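Local coordinates for synaptic vesicle membrane protein VAT-1 homolog-like (Homo sapiens, PDB 4A27) that probably acts as an oxidoreductase of the quinone oxidoreductase branch of the medium-chain, zinc-containing alcohol dehydrogenase family, although its reaction is not established, at residues Gly41-Phe44 with Ile45-Met48; Asp114-Phe117 with Ser118-Ala121; Thr129-Val132 with Met133-Val137; Gly277-Leu280 with Leu281-Leu284. All blocks are in the same frame, centred on the assembly; numbering follows the deposited sequence.

Contact 1. Residues Gly41-Phe44 with Ile45-Met48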
# COMPACT_ATOMS: atom_id res chain seq x y z
N GLY A 41 1.26 -21.87 20.31
CA GLY A 41 0.19 -21.46 19.40
C GLY A 41 -0.07 -22.49 18.32
O GLY A 41 0.86 -23.14 17.82
N LEU A 42 -1.33 -22.72 18.03
CA LEU A 42 -1.73 -23.53 16.85
C LEU A 42 -2.09 -22.57 15.73
O LEU A 42 -2.92 -21.66 15.93
CB LEU A 42 -2.90 -24.40 17.19
CG LEU A 42 -2.62 -25.89 17.24
CD1 LEU A 42 -3.08 -26.45 18.54
CD2 LEU A 42 -3.32 -26.54 16.05
N ASN A 43 -1.43 -22.72 14.58
CA ASN A 43 -1.71 -21.89 13.45
C ASN A 43 -2.08 -22.72 12.24
O ASN A 43 -1.66 -23.87 12.09
CB ASN A 43 -0.49 -20.99 13.16
CG ASN A 43 -0.18 -20.03 14.30
OD1 ASN A 43 -0.83 -18.99 14.42
ND2 ASN A 43 0.80 -20.38 15.16
N PHE A 44 -2.82 -22.11 11.33
CA PHE A 44 -3.23 -22.80 10.12
C PHE A 44 -2.06 -23.38 9.33
O PHE A 44 -2.16 -24.47 8.78
CB PHE A 44 -4.02 -21.87 9.21
CG PHE A 44 -4.83 -22.61 8.19
CD1 PHE A 44 -6.07 -23.15 8.54
CD2 PHE A 44 -4.34 -22.79 6.89
CE1 PHE A 44 -6.82 -23.86 7.60
CE2 PHE A 44 -5.09 -23.49 5.94
CZ PHE A 44 -6.34 -24.03 6.29
N ILE A 45 -0.95 -22.64 9.26
CA ILE A 45 0.25 -23.14 8.62
C ILE A 45 0.70 -24.53 9.16
O ILE A 45 1.21 -25.38 8.39
CB ILE A 45 1.39 -22.09 8.70
CG1 ILE A 45 2.57 -22.48 7.78
CG2 ILE A 45 1.89 -21.93 10.14
CD1 ILE A 45 2.26 -22.38 6.31
N ASP A 46 0.48 -24.78 10.46
CA ASP A 46 0.80 -26.09 11.05
C ASP A 46 0.05 -27.23 10.34
O ASP A 46 0.59 -28.33 10.15
CB ASP A 46 0.56 -26.13 12.59
CG ASP A 46 1.32 -25.02 13.35
OD1 ASP A 46 2.52 -24.80 13.08
OD2 ASP A 46 0.74 -24.36 14.26
N LEU A 47 -1.19 -26.97 9.93
CA LEU A 47 -1.96 -27.97 9.16
C LEU A 47 -1.34 -28.20 7.78
O LEU A 47 -1.32 -29.32 7.29
CB LEU A 47 -3.42 -27.57 9.00
CG LEU A 47 -4.27 -27.75 10.25
CD1 LEU A 47 -3.79 -26.78 11.34
CD2 LEU A 47 -5.75 -27.55 9.90
N MET A 48 -0.80 -27.15 7.21
CA MET A 48 -0.12 -27.23 5.92
C MET A 48 1.22 -27.96 6.01
O MET A 48 1.55 -28.75 5.11
CB MET A 48 0.12 -25.83 5.35
CG MET A 48 -1.16 -24.98 5.13
SD MET A 48 -2.29 -25.71 3.91
CE MET A 48 -3.35 -26.75 4.96
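The junction where strand 32-42 of the GroES-like fold gives way to helix 44-51 is closed by a reciprocal pair of bonds between Asn43 and Asp46, at the first turn of the helix. Asn43 N donates to Asp46 OD2 at 2.7 Å in a nearly straight bond, reaching that oxygen on its anti side and 33° out of the carboxylate plane. In return Asp46 N donates to Asn43 O at 2.8 Å, from above the carbonyl plane and along a more bent path. With CG set beside its own backbone N (chi1 -56°), the Asp46 carboxylate folds back along the incoming chain to meet Asn43 N. Beyond this pair, Leu47 N and Met48 N each make a weak bond to Phe44 O. Farther along the turn, Phe44 carries its ring away from its own N (chi1 -162°), and the bent Met48 chain curls toward it. Met48 CE lies 3.8 Å from Phe44 CE2, and Met48 SD is 5.2 Å from the ring centroid, an oblique Met-aromatic contact. The methyl CD1 of Leu47 lies 3.7 Å from Asn43 O. The Asn43 amide is taken up by other parts of the chain: OD1 accepts from Lys337 NZ and ND2 donates to Glu67 OE1, while Phe44 also rests on Ile329 of helix 322-330. Asp46 therefore takes the N-H of Asn43 with its carboxylate and gives its own backbone N-H to the Asn43 carbonyl; the negative charge near the helix start would be expected to interact favourably with the helix dipole.

Contact 2. Residues Asp114-Phe117 with Ser118-Ala121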
# COMPACT_ATOMS: atom_id res chain seq x y z
N ASP A 114 1.20 -9.30 33.97
CA ASP A 114 -0.25 -9.48 33.89
C ASP A 114 -0.67 -10.51 32.83
O ASP A 114 -1.81 -10.96 32.85
CB ASP A 114 -0.91 -8.14 33.52
CG ASP A 114 -1.11 -7.24 34.71
OD1 ASP A 114 -0.57 -7.53 35.80
OD2 ASP A 114 -1.81 -6.22 34.54
N MET A 115 0.22 -10.81 31.89
CA MET A 115 -0.12 -11.66 30.77
C MET A 115 0.19 -13.14 31.08
O MET A 115 1.31 -13.48 31.38
CB MET A 115 0.64 -11.18 29.53
CG MET A 115 0.27 -11.93 28.26
SD MET A 115 1.22 -11.39 26.80
CE MET A 115 0.32 -9.86 26.49
N SER A 116 -0.82 -14.01 30.99
CA SER A 116 -0.66 -15.41 31.32
C SER A 116 0.09 -16.08 30.17
O SER A 116 0.21 -15.46 29.09
CB SER A 116 -2.02 -16.09 31.44
OG SER A 116 -2.61 -16.13 30.17
N PHE A 117 0.60 -17.29 30.39
CA PHE A 117 1.36 -17.98 29.32
C PHE A 117 0.48 -18.36 28.14
O PHE A 117 0.94 -18.32 26.99
CB PHE A 117 2.08 -19.23 29.84
CG PHE A 117 3.20 -18.92 30.80
CD1 PHE A 117 4.37 -18.33 30.34
CD2 PHE A 117 3.07 -19.18 32.15
CE1 PHE A 117 5.40 -18.02 31.21
CE2 PHE A 117 4.09 -18.85 33.03
CZ PHE A 117 5.26 -18.28 32.55
N SER A 118 -0.78 -18.73 28.41
CA SER A 118 -1.72 -19.10 27.34
C SER A 118 -2.06 -17.87 26.48
O SER A 118 -2.04 -17.94 25.27
CB SER A 118 -2.98 -19.78 27.89
OG SER A 118 -3.67 -18.92 28.77
N GLU A 119 -2.34 -16.72 27.08
CA GLU A 119 -2.51 -15.47 26.31
C GLU A 119 -1.29 -15.14 25.44
O GLU A 119 -1.45 -14.66 24.30
CB GLU A 119 -2.69 -14.28 27.24
CG GLU A 119 -4.10 -13.92 27.54
CD GLU A 119 -4.19 -12.64 28.37
OE1 GLU A 119 -3.51 -12.52 29.41
OE2 GLU A 119 -4.95 -11.75 27.98
N ALA A 120 -0.09 -15.31 26.02
CA ALA A 120 1.14 -14.93 25.38
C ALA A 120 1.43 -15.77 24.13
O ALA A 120 1.93 -15.23 23.15
CB ALA A 120 2.38 -15.03 26.39
N ALA A 121 1.09 -17.06 24.17
CA ALA A 121 1.27 -17.95 23.02
C ALA A 121 0.23 -17.66 21.98
O ALA A 121 0.28 -18.21 20.89
CB ALA A 121 1.15 -19.43 23.44
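Ser116 carries OG between its backbone N and carbonyl carbon (chi1 68°), which turns the hydroxyl oxygen toward Glu119 N. That amide donates to Ser116 OG at 3.2 Å along a nearly straight path of 166°. Glu119 answers with an extended side chain: from a first torsion of -93° it runs back beside the incoming loop until OE1 stands 3.5 Å from Ser116 N, a weak bond. The two bonds together make a capping box, with Ser116 at the N-cap of helix 117-121, so that the residue before the helix and the one three places on each accept, through the side chain, the backbone N-H of the other. Regular helical bonding starts at once: Ala120 N donates to Ser116 O and Ala121 N to Phe117 O, both at 3.1 Å. Ser116 is held through O and OG, and weakly through N. Alongside the box Met115, its chain extended as far as SD and bent only beyond it, crosses the stem of Glu119, CG lying 3.9 Å from Glu119 CB. Its sulfur goes on to touch Ala120 CB at 3.8 Å. The carboxylate of Glu119 has stronger partners than the loop: Tyr304 OH bonds to OE1 and Lys310 NZ forms a salt bridge with OE2, which would favour the charged form and help to fix the rotation of the group. Phe117 makes a cation-pi contact with Arg87, whose NH2 also donates to Met115 O.

Contact 3. Residues Thr129-Val132 with Met133-Val137; sequences TAYV and MLFEV
Tyr131 and Phe135, one turn apart on helix 124-137, meet through their rings: Phe135 CD2 sits 3.5 Å above the Tyr131 plane, over its centre. The planes are inclined at 48° with centroids 4.7 Å apart, so the pair is oblique. The first torsions bring this about, since the Tyr131 ring swings away from its own N (chi1 -169°) and Phe135 CG stays beside its N (chi1 -56°), letting the two side chains cross nearly at right angles. On another flank Thr129 and Met133 run side by side in the same direction, the methyl CG2 of Thr129 lying 3.8 Å from Met133 CE. Val132 CG1 packs at the same distance against Glu136 CB. The helical bonds Met133 N to Thr129 O, Leu134 N to Ala130 O and Phe135 N to Tyr131 O set the one-turn spacing of these side chains. The pattern then widens into a pi-type turn at 133-137: Val132 O accepts both Glu136 N and Val137 N, each at 2.9 Å, the first from above the carbonyl plane and the second almost straight on. Farther out, Tyr131 lies against Leu300 of helix 290-305, Ala130 and Leu134 against Leu162 of helix 154-163, and Met133 against Tyr237 of strand 232-237 in the parallel sheet. The Glu136 carboxylate turns to Arg141 of the second subunit in a salt bridge. One carbonyl thus satisfies two amides where the helix ends, and the same last turn presents an acid whose charge is probably offset by Arg141 across the subunit interface.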
# COMPACT_ATOMS: atom_id res chain seq x y z
N THR A 129 0.60 -10.04 12.72
CA THR A 129 0.07 -10.11 11.36
C THR A 129 -0.93 -8.98 11.14
O THR A 129 -0.89 -8.24 10.16
CB THR A 129 -0.58 -11.49 11.12
OG1 THR A 129 0.44 -12.48 11.19
CG2 THR A 129 -1.31 -11.58 9.77
N ALA A 130 -1.86 -8.87 12.06
CA ALA A 130 -2.90 -7.86 12.03
C ALA A 130 -2.30 -6.47 11.96
O ALA A 130 -2.68 -5.65 11.14
CB ALA A 130 -3.78 -8.01 13.28
N TYR A 131 -1.31 -6.23 12.78
CA TYR A 131 -0.76 -4.89 12.89
C TYR A 131 -0.02 -4.55 11.60
O TYR A 131 -0.17 -3.43 11.04
CB TYR A 131 0.20 -4.80 14.09
CG TYR A 131 0.59 -3.41 14.40
CD1 TYR A 131 1.60 -2.78 13.71
CD2 TYR A 131 -0.09 -2.69 15.37
CE1 TYR A 131 1.94 -1.44 14.00
CE2 TYR A 131 0.24 -1.40 15.65
CZ TYR A 131 1.26 -0.77 14.96
OH TYR A 131 1.59 0.55 15.30
N VAL A 132 0.76 -5.50 11.11
CA VAL A 132 1.59 -5.20 9.98
C VAL A 132 0.73 -4.96 8.76
O VAL A 132 1.03 -4.05 7.95
CB VAL A 132 2.66 -6.27 9.74
CG1 VAL A 132 3.40 -5.92 8.49
CG2 VAL A 132 3.65 -6.34 10.92
N MET A 133 -0.34 -5.74 8.61
CA MET A 133 -1.22 -5.55 7.46
C MET A 133 -1.91 -4.20 7.47
O MET A 133 -2.05 -3.58 6.41
CB MET A 133 -2.25 -6.66 7.37
CG MET A 133 -1.65 -8.02 7.06
SD MET A 133 -2.92 -9.29 6.66
CE MET A 133 -3.87 -9.19 8.22
N LEU A 134 -2.40 -3.79 8.63
CA LEU A 134 -3.19 -2.61 8.73
C LEU A 134 -2.38 -1.34 8.65
O LEU A 134 -2.86 -0.35 8.10
CB LEU A 134 -3.97 -2.57 10.05
CG LEU A 134 -5.17 -3.51 10.21
CD1 LEU A 134 -5.68 -3.47 11.71
CD2 LEU A 134 -6.29 -3.20 9.12
N PHE A 135 -1.17 -1.35 9.23
CA PHE A 135 -0.41 -0.13 9.37
C PHE A 135 0.89 -0.08 8.58
O PHE A 135 1.37 1.00 8.34
CB PHE A 135 -0.13 0.17 10.84
CG PHE A 135 -1.35 0.25 11.68
CD1 PHE A 135 -2.21 1.35 11.57
CD2 PHE A 135 -1.64 -0.73 12.64
CE1 PHE A 135 -3.38 1.45 12.38
CE2 PHE A 135 -2.79 -0.64 13.46
CZ PHE A 135 -3.66 0.46 13.31
N GLU A 136 1.43 -1.22 8.16
CA GLU A 136 2.62 -1.22 7.32
C GLU A 136 2.31 -1.53 5.86
O GLU A 136 2.83 -0.85 5.00
CB GLU A 136 3.67 -2.13 7.90
CG GLU A 136 4.17 -1.65 9.28
CD GLU A 136 5.08 -0.41 9.21
OE1 GLU A 136 5.54 -0.07 8.10
OE2 GLU A 136 5.33 0.24 10.25
N VAL A 137 1.42 -2.48 5.55
CA VAL A 137 1.04 -2.73 4.17
C VAL A 137 -0.02 -1.70 3.75
O VAL A 137 0.23 -0.83 2.92
CB VAL A 137 0.59 -4.17 3.96
CG1 VAL A 137 0.16 -4.36 2.53
CG2 VAL A 137 1.71 -5.13 4.34

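Contact 4. Residues Gly277-Leu280 with Leu281-Leu284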
# COMPACT_ATOMS: atom_id res chain seq x y z
N GLY A 277 0.58 -9.13 -0.76
CA GLY A 277 0.60 -10.41 -0.12
C GLY A 277 1.41 -10.25 1.13
O GLY A 277 2.31 -9.43 1.15
N PHE A 278 1.09 -11.03 2.16
CA PHE A 278 1.80 -10.95 3.41
C PHE A 278 2.03 -12.32 4.09
O PHE A 278 1.08 -13.08 4.27
CB PHE A 278 1.09 -10.04 4.38
CG PHE A 278 1.83 -9.86 5.67
CD1 PHE A 278 3.06 -9.19 5.68
CD2 PHE A 278 1.37 -10.43 6.84
CE1 PHE A 278 3.78 -9.05 6.88
CE2 PHE A 278 2.08 -10.29 8.03
CZ PHE A 278 3.29 -9.60 8.05
N SER A 279 3.29 -12.61 4.42
CA SER A 279 3.73 -13.83 5.13
C SER A 279 4.65 -13.44 6.24
O SER A 279 5.81 -13.05 5.99
CB SER A 279 4.50 -14.74 4.18
OG SER A 279 5.25 -15.69 4.94
N LEU A 280 4.16 -13.45 7.47
CA LEU A 280 5.00 -13.07 8.60
C LEU A 280 6.24 -13.99 8.74
O LEU A 280 7.32 -13.51 9.08
CB LEU A 280 4.19 -13.07 9.89
CG LEU A 280 4.91 -12.75 11.20
CD1 LEU A 280 5.76 -11.47 11.04
CD2 LEU A 280 3.87 -12.60 12.37
N LEU A 281 6.06 -15.29 8.58
CA LEU A 281 7.16 -16.23 8.79
C LEU A 281 8.32 -15.94 7.84
O LEU A 281 9.48 -15.87 8.28
CB LEU A 281 6.70 -17.69 8.68
CG LEU A 281 5.82 -18.08 9.87
CD1 LEU A 281 5.39 -19.48 9.72
CD2 LEU A 281 6.47 -17.90 11.27
N ASN A 282 8.01 -15.70 6.57
CA ASN A 282 9.03 -15.31 5.60
C ASN A 282 9.72 -14.02 5.93
O ASN A 282 10.94 -13.91 5.74
CB ASN A 282 8.45 -15.17 4.21
CG ASN A 282 8.10 -16.49 3.60
OD1 ASN A 282 8.38 -17.56 4.17
ND2 ASN A 282 7.46 -16.45 2.44
N LEU A 283 8.96 -13.05 6.43
CA LEU A 283 9.52 -11.77 6.85
C LEU A 283 10.53 -11.98 7.96
O LEU A 283 11.59 -11.34 7.96
CB LEU A 283 8.40 -10.82 7.32
CG LEU A 283 8.66 -9.32 7.40
CD1 LEU A 283 9.14 -8.76 6.05
CD2 LEU A 283 7.37 -8.58 7.85
N LEU A 284 10.20 -12.89 8.88
CA LEU A 284 11.05 -13.20 10.03
C LEU A 284 12.33 -14.01 9.68
O LEU A 284 13.43 -13.60 10.03
CB LEU A 284 10.27 -14.00 11.06
CG LEU A 284 9.22 -13.20 11.82
CD1 LEU A 284 8.26 -14.15 12.51
CD2 LEU A 284 9.88 -12.22 12.78
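Ser279 caps helix 280-285 by accepting from Asn282 N through OG, which is held away from its own N (chi1 162°), at 3.2 Å and 159°. The carbonyl of the same residue takes Leu283 N, also at 3.2 Å, and one step on Leu284 N donates to Leu280 O at 3.0 Å. The preceding strand 274-278 is outermost, within the chain, in the six-stranded parallel sheet, consistent with a Rossmann-type fold. Ser279 N donates to Asn272 OD1 of the second subunit, and Asn282 ND2 to Glu270 O of that subunit.

Two apolar contacts accompany the cap. Leu283 CD2 comes to the edge of the Phe278 ring, near its plane, 3.7 Å from CE1, the two side chains crossing nearly at right angles. Leu280 and Leu284 meet at an oblique angle one turn apart, with Leu280 CG 3.9 Å from Leu284 CD1; both also lie on Ile293 of helix 290-305 and on Phe91. A single serine thereby meets two amides of the first helical turn with its hydroxyl and carbonyl oxygens while its own N-H goes to the other subunit, coupling the helix start to the dimer interface.

Contacts 3 and 4 are the pair with the closest centres, about 11 Å apart: Phe278 lies against the helix of contact 3, its CE1 3.5 Å from Val132 CG1, and Thr129 OG1 is 3.6 Å from Leu280 CD2. Both also touch the second subunit, placing this part of what is probably a Rossmann-type domain at the dimer interface. Contact 1 touches contact 4 through Ile45 CG2 and Leu281 CD1, 4.3 Å apart, bringing together the two family regions. It also meets contact 2, where Gly41 N is 4.0 Å from Ala121 CB. Contacts 2 and 4 stand on opposite sides of the chain's centre, their centres about 23 Å apart.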